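Sorting nexin-3 (Saccharomyces cerevisiae, PDB 1OCS) binds phosphatidylinositol 3-phosphate through its PX domain and works in the retrieval machinery that retains late Golgi membrane proteins. Local coordinates at residues 63-68 with 73-78; 80-85 with 129-134; 133-138 with 149-154. All coordinates share one frame; numbering follows the deposited sequence.

The three contacts follow the PX fold from its antiparallel sheet into its helical side. Interaction 1 comes first along the chain and closes the hairpin of strands 57-66 and 75-81. Strand 75-81 then runs directly into helix 82-89, where interaction 2 packs the start of that helix against helix 121-139, about 17 Å from interaction 1 between centres. Interaction 3 begins on the same long helix, sharing T133 and W134, and joins it to helix 149-156; its centre lies about 10 Å from that of interaction 2 and 12 Å from that of interaction 1. F154 packs on F85, so interactions 2 and 3 form one continuous core, with R81 and S83, which bind the phosphoinositide, in a segment of interaction 2.

Interaction 1: residues 63-68 with 73-78; sequences ICRTNL and KRVSKV
C64 and S76 face each other as a hydrogen-bonded antiparallel pair, C64 N to S76 O and S76 N to C64 O both 2.9 Å, flanked by the non-hydrogen-bonded pairs I63 with K77 and R65 with V75. This is the hairpin of strands 57-66 and 75-81 in the PX-domain sheet; the axes of 63-66 and 75-78 approach to 4.8 Å, with N-to-C directions 166° apart. A third bond, from T66 N to R74 O, extends the pairing to the loop, where T66 OG1 accepts from L68 N in an ST turn and is also hydrogen-bonded to F35 O. On the face of R65 and V75, the arginine's aliphatic part crosses the valine, R65 CG lying 3.8 Å from V75 CG2. R65 and R74 run side by side, their guanidinium planes 75° apart. Their NH2 atoms come within 3.6 Å, like charges presumably eased by salt bridges of R65 to E37 and R74 to E31. The opposite face, with C64 and S76, is buried against I155 of helix 149-156. Extended from CG to NE, R74 passes beside the T66 carbonyl, and one water bridges them, donating to T66 O at 2.9 Å and accepting from R74 NH1 at 2.8 Å.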
ATOM      1  N   ILE A  63       7.016   3.036   3.299  1.00 16.12           N
ATOM      2  CA  ILE A  63       8.467   3.016   3.200  1.00 17.07           C
ATOM      3  C   ILE A  63       8.853   1.554   3.052  1.00 16.84           C
ATOM      4  O   ILE A  63       8.438   0.705   3.845  1.00 15.57           O
ATOM      5  CB  ILE A  63       9.147   3.645   4.444  1.00 20.07           C
ATOM      6  CG1 ILE A  63      10.665   3.488   4.325  1.00 23.25           C
ATOM      7  CG2 ILE A  63       8.608   3.026   5.720  1.00 19.80           C
ATOM      8  CD1 ILE A  63      11.439   3.970   5.540  1.00 29.88           C
ATOM      9  N   CYS A  64       9.639   1.264   2.021  1.00 15.69           N
ATOM     10  CA  CYS A  64      10.052  -0.098   1.725  1.00 14.97           C
ATOM     11  C   CYS A  64      11.535  -0.198   1.376  1.00 15.69           C
ATOM     12  O   CYS A  64      12.087   0.679   0.710  1.00 16.39           O
ATOM     13  CB  CYS A  64       9.206  -0.627   0.555  1.00 13.47           C
ATOM     14  SG  CYS A  64       9.596  -2.302  -0.042  1.00 16.19           S
ATOM     15  N   ARG A  65      12.172  -1.263   1.850  1.00 14.01           N
ATOM     16  CA  ARG A  65      13.579  -1.543   1.557  1.00 15.97           C
ATOM     17  C   ARG A  65      13.599  -2.975   1.073  1.00 14.69           C
ATOM     18  O   ARG A  65      12.994  -3.845   1.694  1.00 15.33           O
ATOM     19  CB  ARG A  65      14.459  -1.451   2.802  1.00 17.54           C
ATOM     20  CG  ARG A  65      14.991  -0.076   3.117  1.00 23.88           C
ATOM     21  CD  ARG A  65      16.418  -0.202   3.663  1.00 26.09           C
ATOM     22  NE  ARG A  65      16.521  -1.273   4.654  1.00 22.84           N
ATOM     23  CZ  ARG A  65      17.645  -1.615   5.274  1.00 23.07           C
ATOM     24  NH1 ARG A  65      17.642  -2.607   6.160  1.00 20.10           N
ATOM     25  NH2 ARG A  65      18.771  -0.961   5.013  1.00 21.43           N
ATOM     26  N   THR A  66      14.297  -3.240  -0.021  1.00 13.91           N
ATOM     27  CA  THR A  66      14.326  -4.600  -0.528  1.00 13.08           C
ATOM     28  C   THR A  66      15.494  -4.823  -1.476  1.00 14.23           C
ATOM     29  O   THR A  66      16.119  -3.865  -1.934  1.00 13.98           O
ATOM     30  CB  THR A  66      13.004  -4.917  -1.281  1.00 12.28           C
ATOM     31  OG1 THR A  66      12.965  -6.303  -1.636  1.00 14.11           O
ATOM     32  CG2 THR A  66      12.906  -4.084  -2.558  1.00 14.08           C
ATOM     33  N   ASN A  67      15.793  -6.093  -1.743  1.00 13.30           N
ATOM     34  CA  ASN A  67      16.839  -6.453  -2.693  1.00 15.12           C
ATOM     35  C   ASN A  67      16.251  -7.469  -3.686  1.00 15.64           C
ATOM     36  O   ASN A  67      16.985  -8.124  -4.427  1.00 16.11           O
ATOM     37  CB  ASN A  67      18.060  -7.045  -1.974  1.00 14.69           C
ATOM     38  CG  ASN A  67      17.785  -8.409  -1.376  1.00 15.63           C
ATOM     39  OD1 ASN A  67      16.631  -8.820  -1.237  1.00 13.76           O
ATOM     40  ND2 ASN A  67      18.851  -9.116  -1.004  1.00 15.40           N
ATOM     41  N   LEU A  68      14.920  -7.594  -3.693  1.00 16.39           N
ATOM     42  CA  LEU A  68      14.231  -8.518  -4.605  1.00 16.12           C
ATOM     43  C   LEU A  68      14.492  -8.144  -6.065  1.00 16.62           C
ATOM     44  O   LEU A  68      14.405  -6.975  -6.444  1.00 16.03           O
ATOM     45  CB  LEU A  68      12.723  -8.516  -4.332  1.00 15.33           C
ATOM     46  CG  LEU A  68      12.264  -9.212  -3.046  1.00 16.79           C
ATOM     47  CD1 LEU A  68      10.796  -8.890  -2.765  1.00 17.17           C
ATOM     48  CD2 LEU A  68      12.470 -10.717  -3.188  1.00 15.63           C
ATOM     49  N   LYS A  73      14.905  -0.537  -7.307  1.00 18.38           N
ATOM     50  CA  LYS A  73      15.745   0.227  -6.398  1.00 18.72           C
ATOM     51  C   LYS A  73      15.596  -0.328  -4.985  1.00 18.65           C
ATOM     52  O   LYS A  73      14.626  -1.020  -4.686  1.00 17.77           O
ATOM     53  CB  LYS A  73      15.402   1.724  -6.467  1.00 20.33           C
ATOM     54  CG  LYS A  73      13.949   2.096  -6.241  1.00 23.80           C
ATOM     55  CD  LYS A  73      13.659   3.445  -6.904  1.00 26.18           C
ATOM     56  CE  LYS A  73      12.352   4.051  -6.440  1.00 27.98           C
ATOM     57  NZ  LYS A  73      12.465   4.595  -5.057  1.00 30.11           N
ATOM     58  N   ARG A  74      16.573  -0.040  -4.130  1.00 17.38           N
ATOM     59  CA  ARG A  74      16.578  -0.555  -2.767  1.00 16.41           C
ATOM     60  C   ARG A  74      15.543   0.082  -1.863  1.00 16.74           C
ATOM     61  O   ARG A  74      14.823  -0.614  -1.150  1.00 17.68           O
ATOM     62  CB  ARG A  74      17.972  -0.374  -2.156  1.00 17.40           C
ATOM     63  CG  ARG A  74      18.156  -0.923  -0.735  1.00 17.60           C
ATOM     64  CD  ARG A  74      19.612  -0.726  -0.300  1.00 18.24           C
ATOM     65  NE  ARG A  74      19.935  -1.270   1.017  1.00 18.12           N
ATOM     66  CZ  ARG A  74      20.159  -2.554   1.284  1.00 18.44           C
ATOM     67  NH1 ARG A  74      20.091  -3.470   0.327  1.00 15.52           N
ATOM     68  NH2 ARG A  74      20.479  -2.918   2.518  1.00 19.88           N
ATOM     69  N   VAL A  75      15.464   1.406  -1.903  1.00 16.32           N
ATOM     70  CA  VAL A  75      14.541   2.140  -1.051  1.00 16.46           C
ATOM     71  C   VAL A  75      13.450   2.886  -1.817  1.00 16.95           C
ATOM     72  O   VAL A  75      13.719   3.571  -2.800  1.00 13.93           O
ATOM     73  CB  VAL A  75      15.316   3.161  -0.175  1.00 16.85           C
ATOM     74  CG1 VAL A  75      14.360   3.917   0.731  1.00 17.21           C
ATOM     75  CG2 VAL A  75      16.374   2.434   0.650  1.00 15.87           C
ATOM     76  N   SER A  76      12.212   2.737  -1.358  1.00 17.48           N
ATOM     77  CA  SER A  76      11.087   3.431  -1.969  1.00 18.25           C
ATOM     78  C   SER A  76      10.258   4.096  -0.881  1.00 18.43           C
ATOM     79  O   SER A  76       9.934   3.483   0.138  1.00 17.77           O
ATOM     80  CB  SER A  76      10.216   2.464  -2.775  1.00 19.05           C
ATOM     81  OG  SER A  76      10.856   2.100  -3.986  1.00 20.20           O
ATOM     82  N   LYS A  77       9.938   5.364  -1.093  1.00 18.78           N
ATOM     83  CA  LYS A  77       9.140   6.118  -0.144  1.00 19.72           C
ATOM     84  C   LYS A  77       8.075   6.819  -0.971  1.00 20.46           C
ATOM     85  O   LYS A  77       8.383   7.696  -1.780  1.00 20.28           O
ATOM     86  CB  LYS A  77      10.009   7.140   0.596  1.00 22.46           C
ATOM     87  CG  LYS A  77       9.594   7.362   2.043  1.00 28.23           C
ATOM     88  CD  LYS A  77      10.533   8.317   2.776  1.00 32.88           C
ATOM     89  CE  LYS A  77      10.373   9.747   2.281  1.00 36.91           C
ATOM     90  NZ  LYS A  77      11.195  10.706   3.079  1.00 40.77           N
ATOM     91  N   VAL A  78       6.826   6.410  -0.788  1.00 18.45           N
ATOM     92  CA  VAL A  78       5.720   6.988  -1.532  1.00 18.34           C
ATOM     93  C   VAL A  78       4.530   7.232  -0.613  1.00 17.65           C
ATOM     94  O   VAL A  78       4.475   6.705   0.497  1.00 18.26           O
ATOM     95  CB  VAL A  78       5.266   6.043  -2.667  1.00 18.35           C
ATOM     96  CG1 VAL A  78       6.415   5.783  -3.631  1.00 18.16           C
ATOM     97  CG2 VAL A  78       4.759   4.722  -2.070  1.00 17.23           C
TER
HETATM   98  O   HOH W   1      18.950  -3.509  -2.278  1.00 19.02           O

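Interaction 2: residues 80-85 with 129-134; sequences RRYSDF and QGLNTW
L131 lays its two methyl groups against F85, and this aliphatic-aromatic packing carries the contact. L131 CD2 sits over one face of the phenyl ring in a CH-pi contact, 3.9 Å from the F85 centroid and 17° off the ring normal, while L131 CD1 lies on the same face, nearer the CD2-CE2 side, 3.9 Å from F85 CE2. The leucine's CG, anti to its carbonyl carbon (chi1 -68°), places both methyls against the ring. Y82 joins obliquely, its CE2 4.1 Å from L131 CD2, so one leucine branch touches two aromatic rings. Between aromatic groups the meeting is looser: W134 brings CZ3 to the edge of the F85 ring, 4.1 Å from F85 CD1. The polar ends are held elsewhere, Y82 OH by P110 O and W134 NE1 by P107 O. Among hydrogen bonds, R81 N gives a nearly straight one of 2.8 Å to D84 OD2, with R81 at the N-cap of helix 82-89. R81 and S83 bind phosphatidylinositol 3-phosphate, and Y82 lies beside K112 and R127 of the same site, with a cation-pi contact to R127: the buried packing backs the lipid-binding pocket of a PX domain.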
ATOM      1  N   ARG A  80       0.238   7.164  -0.297  1.00 15.47           N
ATOM      2  CA  ARG A  80      -0.937   6.537  -0.888  1.00 16.42           C
ATOM      3  C   ARG A  80      -2.202   6.835  -0.091  1.00 16.71           C
ATOM      4  O   ARG A  80      -2.196   6.771   1.144  1.00 15.58           O
ATOM      5  CB  ARG A  80      -0.752   5.014  -0.937  1.00 17.14           C
ATOM      6  CG  ARG A  80       0.404   4.534  -1.797  1.00 16.89           C
ATOM      7  CD  ARG A  80       0.111   4.726  -3.275  1.00 17.15           C
ATOM      8  NE  ARG A  80       1.166   4.161  -4.118  1.00 17.82           N
ATOM      9  CZ  ARG A  80       2.070   4.875  -4.784  1.00 19.38           C
ATOM     10  NH1 ARG A  80       2.069   6.206  -4.713  1.00 17.83           N
ATOM     11  NH2 ARG A  80       2.970   4.256  -5.538  1.00 17.83           N
ATOM     12  N   ARG A  81      -3.276   7.157  -0.806  1.00 15.80           N
ATOM     13  CA  ARG A  81      -4.572   7.420  -0.185  1.00 16.05           C
ATOM     14  C   ARG A  81      -5.179   6.050   0.068  1.00 15.54           C
ATOM     15  O   ARG A  81      -4.772   5.063  -0.545  1.00 13.69           O
ATOM     16  CB  ARG A  81      -5.512   8.156  -1.142  1.00 14.16           C
ATOM     17  CG  ARG A  81      -5.104   9.559  -1.570  1.00 16.12           C
ATOM     18  CD  ARG A  81      -5.990   9.975  -2.745  1.00 16.48           C
ATOM     19  NE  ARG A  81      -5.906  11.389  -3.101  1.00 19.18           N
ATOM     20  CZ  ARG A  81      -6.846  12.293  -2.829  1.00 21.07           C
ATOM     21  NH1 ARG A  81      -6.677  13.558  -3.201  1.00 20.43           N
ATOM     22  NH2 ARG A  81      -7.955  11.941  -2.184  1.00 19.72           N
ATOM     23  N   TYR A  82      -6.160   5.984   0.958  1.00 15.22           N
ATOM     24  CA  TYR A  82      -6.819   4.717   1.221  1.00 15.09           C
ATOM     25  C   TYR A  82      -7.406   4.206  -0.093  1.00 14.64           C
ATOM     26  O   TYR A  82      -7.416   3.006  -0.356  1.00 15.36           O
ATOM     27  CB  TYR A  82      -7.929   4.903   2.253  1.00 15.72           C
ATOM     28  CG  TYR A  82      -8.616   3.613   2.618  1.00 18.84           C
ATOM     29  CD1 TYR A  82      -9.787   3.214   1.974  1.00 17.44           C
ATOM     30  CD2 TYR A  82      -8.078   2.778   3.597  1.00 18.80           C
ATOM     31  CE1 TYR A  82     -10.408   2.010   2.300  1.00 19.20           C
ATOM     32  CE2 TYR A  82      -8.689   1.575   3.926  1.00 22.07           C
ATOM     33  CZ  TYR A  82      -9.850   1.199   3.275  1.00 21.30           C
ATOM     34  OH  TYR A  82     -10.441   0.003   3.606  1.00 24.16           O
ATOM     35  N   SER A  83      -7.891   5.120  -0.926  1.00 14.93           N
ATOM     36  CA  SER A  83      -8.465   4.719  -2.208  1.00 14.25           C
ATOM     37  C   SER A  83      -7.413   4.084  -3.121  1.00 15.58           C
ATOM     38  O   SER A  83      -7.748   3.253  -3.963  1.00 14.99           O
ATOM     39  CB  SER A  83      -9.121   5.917  -2.908  1.00 13.89           C
ATOM     40  OG  SER A  83      -8.213   6.985  -3.063  1.00 10.88           O
ATOM     41  N   ASP A  84      -6.146   4.469  -2.959  1.00 13.98           N
ATOM     42  CA  ASP A  84      -5.088   3.880  -3.777  1.00 14.87           C
ATOM     43  C   ASP A  84      -4.911   2.413  -3.376  1.00 14.92           C
ATOM     44  O   ASP A  84      -4.663   1.559  -4.227  1.00 14.88           O
ATOM     45  CB  ASP A  84      -3.759   4.631  -3.603  1.00 15.50           C
ATOM     46  CG  ASP A  84      -3.782   6.020  -4.229  1.00 17.96           C
ATOM     47  OD1 ASP A  84      -4.345   6.179  -5.336  1.00 18.30           O
ATOM     48  OD2 ASP A  84      -3.226   6.951  -3.620  1.00 16.76           O
ATOM     49  N   PHE A  85      -5.025   2.131  -2.079  1.00 12.54           N
ATOM     50  CA  PHE A  85      -4.910   0.762  -1.582  1.00 14.27           C
ATOM     51  C   PHE A  85      -6.074  -0.063  -2.135  1.00 14.00           C
ATOM     52  O   PHE A  85      -5.905  -1.231  -2.505  1.00 14.10           O
ATOM     53  CB  PHE A  85      -4.957   0.737  -0.046  1.00 13.95           C
ATOM     54  CG  PHE A  85      -3.653   1.108   0.617  1.00 15.34           C
ATOM     55  CD1 PHE A  85      -2.729   0.123   0.961  1.00 14.79           C
ATOM     56  CD2 PHE A  85      -3.360   2.434   0.918  1.00 13.15           C
ATOM     57  CE1 PHE A  85      -1.528   0.453   1.599  1.00 15.33           C
ATOM     58  CE2 PHE A  85      -2.159   2.774   1.558  1.00 14.87           C
ATOM     59  CZ  PHE A  85      -1.245   1.781   1.898  1.00 13.85           C
ATOM     60  N   GLN A 129      -2.754   1.547  11.207  1.00 22.67           N
ATOM     61  CA  GLN A 129      -2.402   0.248  11.779  1.00 22.78           C
ATOM     62  C   GLN A 129      -2.869  -0.889  10.885  1.00 20.81           C
ATOM     63  O   GLN A 129      -2.111  -1.814  10.600  1.00 19.92           O
ATOM     64  CB  GLN A 129      -3.025   0.076  13.169  1.00 24.24           C
ATOM     65  CG  GLN A 129      -2.533   1.075  14.195  1.00 33.51           C
ATOM     66  CD  GLN A 129      -3.113   0.834  15.577  1.00 37.57           C
ATOM     67  OE1 GLN A 129      -2.950   1.657  16.478  1.00 41.88           O
ATOM     68  NE2 GLN A 129      -3.788  -0.299  15.752  1.00 40.55           N
ATOM     69  N   GLY A 130      -4.124  -0.822  10.451  1.00 19.22           N
ATOM     70  CA  GLY A 130      -4.657  -1.862   9.592  1.00 18.51           C
ATOM     71  C   GLY A 130      -3.897  -1.966   8.284  1.00 18.51           C
ATOM     72  O   GLY A 130      -3.513  -3.060   7.859  1.00 18.28           O
ATOM     73  N   LEU A 131      -3.673  -0.826   7.639  1.00 16.62           N
ATOM     74  CA  LEU A 131      -2.953  -0.817   6.371  1.00 17.72           C
ATOM     75  C   LEU A 131      -1.524  -1.333   6.522  1.00 16.50           C
ATOM     76  O   LEU A 131      -1.007  -2.007   5.630  1.00 17.07           O
ATOM     77  CB  LEU A 131      -2.942   0.593   5.778  1.00 15.43           C
ATOM     78  CG  LEU A 131      -4.303   1.119   5.300  1.00 16.06           C
ATOM     79  CD1 LEU A 131      -4.162   2.559   4.875  1.00 13.00           C
ATOM     80  CD2 LEU A 131      -4.821   0.272   4.149  1.00 15.15           C
ATOM     81  N   ASN A 132      -0.884  -1.008   7.643  1.00 16.60           N
ATOM     82  CA  ASN A 132       0.482  -1.458   7.890  1.00 17.20           C
ATOM     83  C   ASN A 132       0.503  -2.986   7.928  1.00 16.92           C
ATOM     84  O   ASN A 132       1.294  -3.626   7.243  1.00 16.96           O
ATOM     85  CB  ASN A 132       1.002  -0.897   9.220  1.00 15.66           C
ATOM     86  CG  ASN A 132       2.436  -1.317   9.509  1.00 19.09           C
ATOM     87  OD1 ASN A 132       3.364  -0.923   8.801  1.00 15.63           O
ATOM     88  ND2 ASN A 132       2.621  -2.133  10.548  1.00 16.51           N
ATOM     89  N   THR A 133      -0.386  -3.565   8.727  1.00 18.93           N
ATOM     90  CA  THR A 133      -0.477  -5.017   8.851  1.00 18.91           C
ATOM     91  C   THR A 133      -0.813  -5.668   7.509  1.00 18.26           C
ATOM     92  O   THR A 133      -0.213  -6.677   7.130  1.00 17.66           O
ATOM     93  CB  THR A 133      -1.550  -5.410   9.890  1.00 19.80           C
ATOM     94  OG1 THR A 133      -1.152  -4.936  11.181  1.00 21.41           O
ATOM     95  CG2 THR A 133      -1.726  -6.921   9.946  1.00 21.29           C
ATOM     96  N   TRP A 134      -1.769  -5.081   6.794  1.00 17.82           N
ATOM     97  CA  TRP A 134      -2.195  -5.597   5.495  1.00 16.58           C
ATOM     98  C   TRP A 134      -1.039  -5.590   4.494  1.00 16.75           C
ATOM     99  O   TRP A 134      -0.793  -6.581   3.803  1.00 15.41           O
ATOM    100  CB  TRP A 134      -3.339  -4.737   4.945  1.00 16.32           C
ATOM    101  CG  TRP A 134      -4.005  -5.301   3.717  1.00 15.14           C
ATOM    102  CD1 TRP A 134      -4.976  -6.259   3.680  1.00 15.24           C
ATOM    103  CD2 TRP A 134      -3.754  -4.932   2.354  1.00 14.33           C
ATOM    104  NE1 TRP A 134      -5.349  -6.508   2.381  1.00 13.26           N
ATOM    105  CE2 TRP A 134      -4.616  -5.707   1.545  1.00 13.47           C
ATOM    106  CE3 TRP A 134      -2.884  -4.019   1.735  1.00 13.05           C
ATOM    107  CZ2 TRP A 134      -4.638  -5.600   0.147  1.00 13.33           C
ATOM    108  CZ3 TRP A 134      -2.904  -3.912   0.345  1.00 13.98           C
ATOM    109  CH2 TRP A 134      -3.779  -4.700  -0.433  1.00 12.88           C
TER

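Interaction 3: residues 133-138 with 149-154; sequences TWMQSV and KVLVRF
M135 reaches across from helix 121-139 to meet L151 and F154 on one side of helix 149-156. Its sulfur comes to the rim of the F154 ring rather than over it: M135 SD lies 3.8 Å from F154 CE2 and 5.1 Å from the ring centroid, 78° off the normal, a Met-aromatic contact made at the edge. The methyl beyond the sulfur continues along the same rim, with M135 CE 3.9 Å from F154 CD2. Bends at chi2 (55°) and chi3 (-138°) set this terminal methyl between the phenyl ring and the leucine, where M135 CE also meets L151 CD2 at 4.0 Å. The methionine chain lies at a slant to both partners, and no hydrogen bond links the two segments, so apolar contact joins them. Further neighbours surround the F154 ring: F88 stacks on it, F85 and F160 meet it edge-to-face, and R80 makes a cation-pi contact. The methionine touches F85 and F88 of helix 82-89 as well as I38 and V40 of strand 36-46. Three helices and the sheet thus converge on this thioether and phenyl pair, which belongs to the hydrophobic core of the PX fold, where helices pack upon the antiparallel sheet.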
ATOM      1  N   THR A 133      -0.386  -3.565   8.727  1.00 18.93           N
ATOM      2  CA  THR A 133      -0.477  -5.017   8.851  1.00 18.91           C
ATOM      3  C   THR A 133      -0.813  -5.668   7.509  1.00 18.26           C
ATOM      4  O   THR A 133      -0.213  -6.677   7.130  1.00 17.66           O
ATOM      5  CB  THR A 133      -1.550  -5.410   9.890  1.00 19.80           C
ATOM      6  OG1 THR A 133      -1.152  -4.936  11.181  1.00 21.41           O
ATOM      7  CG2 THR A 133      -1.726  -6.921   9.946  1.00 21.29           C
ATOM      8  N   TRP A 134      -1.769  -5.081   6.794  1.00 17.82           N
ATOM      9  CA  TRP A 134      -2.195  -5.597   5.495  1.00 16.58           C
ATOM     10  C   TRP A 134      -1.039  -5.590   4.494  1.00 16.75           C
ATOM     11  O   TRP A 134      -0.793  -6.581   3.803  1.00 15.41           O
ATOM     12  CB  TRP A 134      -3.339  -4.737   4.945  1.00 16.32           C
ATOM     13  CG  TRP A 134      -4.005  -5.301   3.717  1.00 15.14           C
ATOM     14  CD1 TRP A 134      -4.976  -6.259   3.680  1.00 15.24           C
ATOM     15  CD2 TRP A 134      -3.754  -4.932   2.354  1.00 14.33           C
ATOM     16  NE1 TRP A 134      -5.349  -6.508   2.381  1.00 13.26           N
ATOM     17  CE2 TRP A 134      -4.616  -5.707   1.545  1.00 13.47           C
ATOM     18  CE3 TRP A 134      -2.884  -4.019   1.735  1.00 13.05           C
ATOM     19  CZ2 TRP A 134      -4.638  -5.600   0.147  1.00 13.33           C
ATOM     20  CZ3 TRP A 134      -2.904  -3.912   0.345  1.00 13.98           C
ATOM     21  CH2 TRP A 134      -3.779  -4.700  -0.433  1.00 12.88           C
ATOM     22  N   MET A 135      -0.331  -4.468   4.422  1.00 15.90           N
ATOM     23  CA  MET A 135       0.779  -4.326   3.488  1.00 17.12           C
ATOM     24  C   MET A 135       1.910  -5.315   3.765  1.00 16.62           C
ATOM     25  O   MET A 135       2.479  -5.879   2.832  1.00 16.05           O
ATOM     26  CB  MET A 135       1.312  -2.891   3.530  1.00 18.42           C
ATOM     27  CG  MET A 135       1.979  -2.430   2.251  1.00 20.84           C
ATOM     28  SD  MET A 135       0.908  -2.595   0.792  1.00 22.73           S
ATOM     29  CE  MET A 135       2.078  -3.225  -0.379  1.00 20.22           C
ATOM     30  N   GLN A 136       2.236  -5.532   5.039  1.00 16.57           N
ATOM     31  CA  GLN A 136       3.305  -6.466   5.384  1.00 17.76           C
ATOM     32  C   GLN A 136       2.888  -7.888   5.027  1.00 19.93           C
ATOM     33  O   GLN A 136       3.715  -8.712   4.632  1.00 19.37           O
ATOM     34  CB  GLN A 136       3.643  -6.374   6.877  1.00 18.99           C
ATOM     35  CG  GLN A 136       4.090  -4.977   7.308  1.00 20.93           C
ATOM     36  CD  GLN A 136       4.571  -4.918   8.744  1.00 21.87           C
ATOM     37  OE1 GLN A 136       4.221  -5.767   9.566  1.00 24.32           O
ATOM     38  NE2 GLN A 136       5.364  -3.903   9.058  1.00 22.15           N
ATOM     39  N   SER A 137       1.594  -8.164   5.151  1.00 18.83           N
ATOM     40  CA  SER A 137       1.052  -9.475   4.829  1.00 18.64           C
ATOM     41  C   SER A 137       1.097  -9.716   3.319  1.00 18.13           C
ATOM     42  O   SER A 137       1.519 -10.778   2.851  1.00 15.93           O
ATOM     43  CB  SER A 137      -0.389  -9.568   5.336  1.00 20.87           C
ATOM     44  OG  SER A 137      -0.981 -10.791   4.963  1.00 26.47           O
ATOM     45  N   VAL A 138       0.667  -8.723   2.552  1.00 15.77           N
ATOM     46  CA  VAL A 138       0.661  -8.839   1.103  1.00 14.70           C
ATOM     47  C   VAL A 138       2.066  -8.799   0.498  1.00 15.90           C
ATOM     48  O   VAL A 138       2.430  -9.680  -0.280  1.00 15.56           O
ATOM     49  CB  VAL A 138      -0.205  -7.729   0.469  1.00 16.43           C
ATOM     50  CG1 VAL A 138       0.002  -7.690  -1.045  1.00 16.33           C
ATOM     51  CG2 VAL A 138      -1.683  -7.986   0.802  1.00 15.66           C
ATOM     52  N   LYS A 149       3.876  -7.705 -10.670  1.00 17.97           N
ATOM     53  CA  LYS A 149       4.343  -6.436 -11.217  1.00 18.83           C
ATOM     54  C   LYS A 149       3.585  -5.288 -10.556  1.00 17.42           C
ATOM     55  O   LYS A 149       4.133  -4.204 -10.344  1.00 16.55           O
ATOM     56  CB  LYS A 149       4.114  -6.402 -12.734  1.00 20.96           C
ATOM     57  CG  LYS A 149       4.906  -7.458 -13.506  1.00 27.96           C
ATOM     58  CD  LYS A 149       6.369  -7.043 -13.662  1.00 33.73           C
ATOM     59  CE  LYS A 149       7.236  -8.173 -14.215  1.00 36.61           C
ATOM     60  NZ  LYS A 149       7.511  -9.232 -13.196  1.00 40.80           N
ATOM     61  N   VAL A 150       2.318  -5.525 -10.232  1.00 16.86           N
ATOM     62  CA  VAL A 150       1.502  -4.498  -9.589  1.00 17.74           C
ATOM     63  C   VAL A 150       2.046  -4.153  -8.205  1.00 16.42           C
ATOM     64  O   VAL A 150       2.052  -2.985  -7.811  1.00 16.32           O
ATOM     65  CB  VAL A 150       0.022  -4.945  -9.455  1.00 18.86           C
ATOM     66  CG1 VAL A 150      -0.775  -3.884  -8.711  1.00 19.80           C
ATOM     67  CG2 VAL A 150      -0.578  -5.166 -10.837  1.00 19.63           C
ATOM     68  N   LEU A 151       2.496  -5.169  -7.472  1.00 15.60           N
ATOM     69  CA  LEU A 151       3.060  -4.977  -6.133  1.00 15.14           C
ATOM     70  C   LEU A 151       4.218  -3.977  -6.233  1.00 14.68           C
ATOM     71  O   LEU A 151       4.302  -3.012  -5.468  1.00 12.44           O
ATOM     72  CB  LEU A 151       3.612  -6.302  -5.600  1.00 15.70           C
ATOM     73  CG  LEU A 151       3.701  -6.649  -4.108  1.00 20.58           C
ATOM     74  CD1 LEU A 151       4.920  -7.551  -3.914  1.00 18.00           C
ATOM     75  CD2 LEU A 151       3.790  -5.417  -3.231  1.00 15.48           C
ATOM     76  N   VAL A 152       5.118  -4.228  -7.181  1.00 14.77           N
ATOM     77  CA  VAL A 152       6.281  -3.362  -7.381  1.00 16.03           C
ATOM     78  C   VAL A 152       5.888  -1.924  -7.708  1.00 15.20           C
ATOM     79  O   VAL A 152       6.403  -0.982  -7.111  1.00 15.70           O
ATOM     80  CB  VAL A 152       7.191  -3.890  -8.525  1.00 16.06           C
ATOM     81  CG1 VAL A 152       8.410  -2.974  -8.682  1.00 16.64           C
ATOM     82  CG2 VAL A 152       7.641  -5.311  -8.222  1.00 16.57           C
ATOM     83  N   ARG A 153       4.970  -1.755  -8.654  1.00 17.10           N
ATOM     84  CA  ARG A 153       4.538  -0.418  -9.046  1.00 17.65           C
ATOM     85  C   ARG A 153       3.879   0.324  -7.890  1.00 15.97           C
ATOM     86  O   ARG A 153       4.124   1.514  -7.689  1.00 16.65           O
ATOM     87  CB  ARG A 153       3.568  -0.492 -10.230  1.00 22.14           C
ATOM     88  CG  ARG A 153       3.276   0.868 -10.865  1.00 30.00           C
ATOM     89  CD  ARG A 153       2.548   0.714 -12.196  1.00 36.72           C
ATOM     90  NE  ARG A 153       1.094   0.766 -12.054  1.00 42.79           N
ATOM     91  CZ  ARG A 153       0.411   1.881 -11.820  1.00 45.36           C
ATOM     92  NH1 ARG A 153       1.049   3.041 -11.703  1.00 46.66           N
ATOM     93  NH2 ARG A 153      -0.911   1.841 -11.707  1.00 47.14           N
ATOM     94  N   PHE A 154       3.041  -0.375  -7.130  1.00 15.37           N
ATOM     95  CA  PHE A 154       2.346   0.240  -5.997  1.00 14.61           C
ATOM     96  C   PHE A 154       3.324   0.773  -4.960  1.00 14.99           C
ATOM     97  O   PHE A 154       3.071   1.787  -4.305  1.00 14.88           O
ATOM     98  CB  PHE A 154       1.423  -0.769  -5.322  1.00 13.77           C
ATOM     99  CG  PHE A 154       0.601  -0.180  -4.204  1.00 15.69           C
ATOM    100  CD1 PHE A 154      -0.396   0.757  -4.478  1.00 15.01           C
ATOM    101  CD2 PHE A 154       0.822  -0.561  -2.881  1.00 14.69           C
ATOM    102  CE1 PHE A 154      -1.162   1.306  -3.448  1.00 14.90           C
ATOM    103  CE2 PHE A 154       0.061  -0.016  -1.845  1.00 16.05           C
ATOM    104  CZ  PHE A 154      -0.935   0.920  -2.131  1.00 13.65           C
TER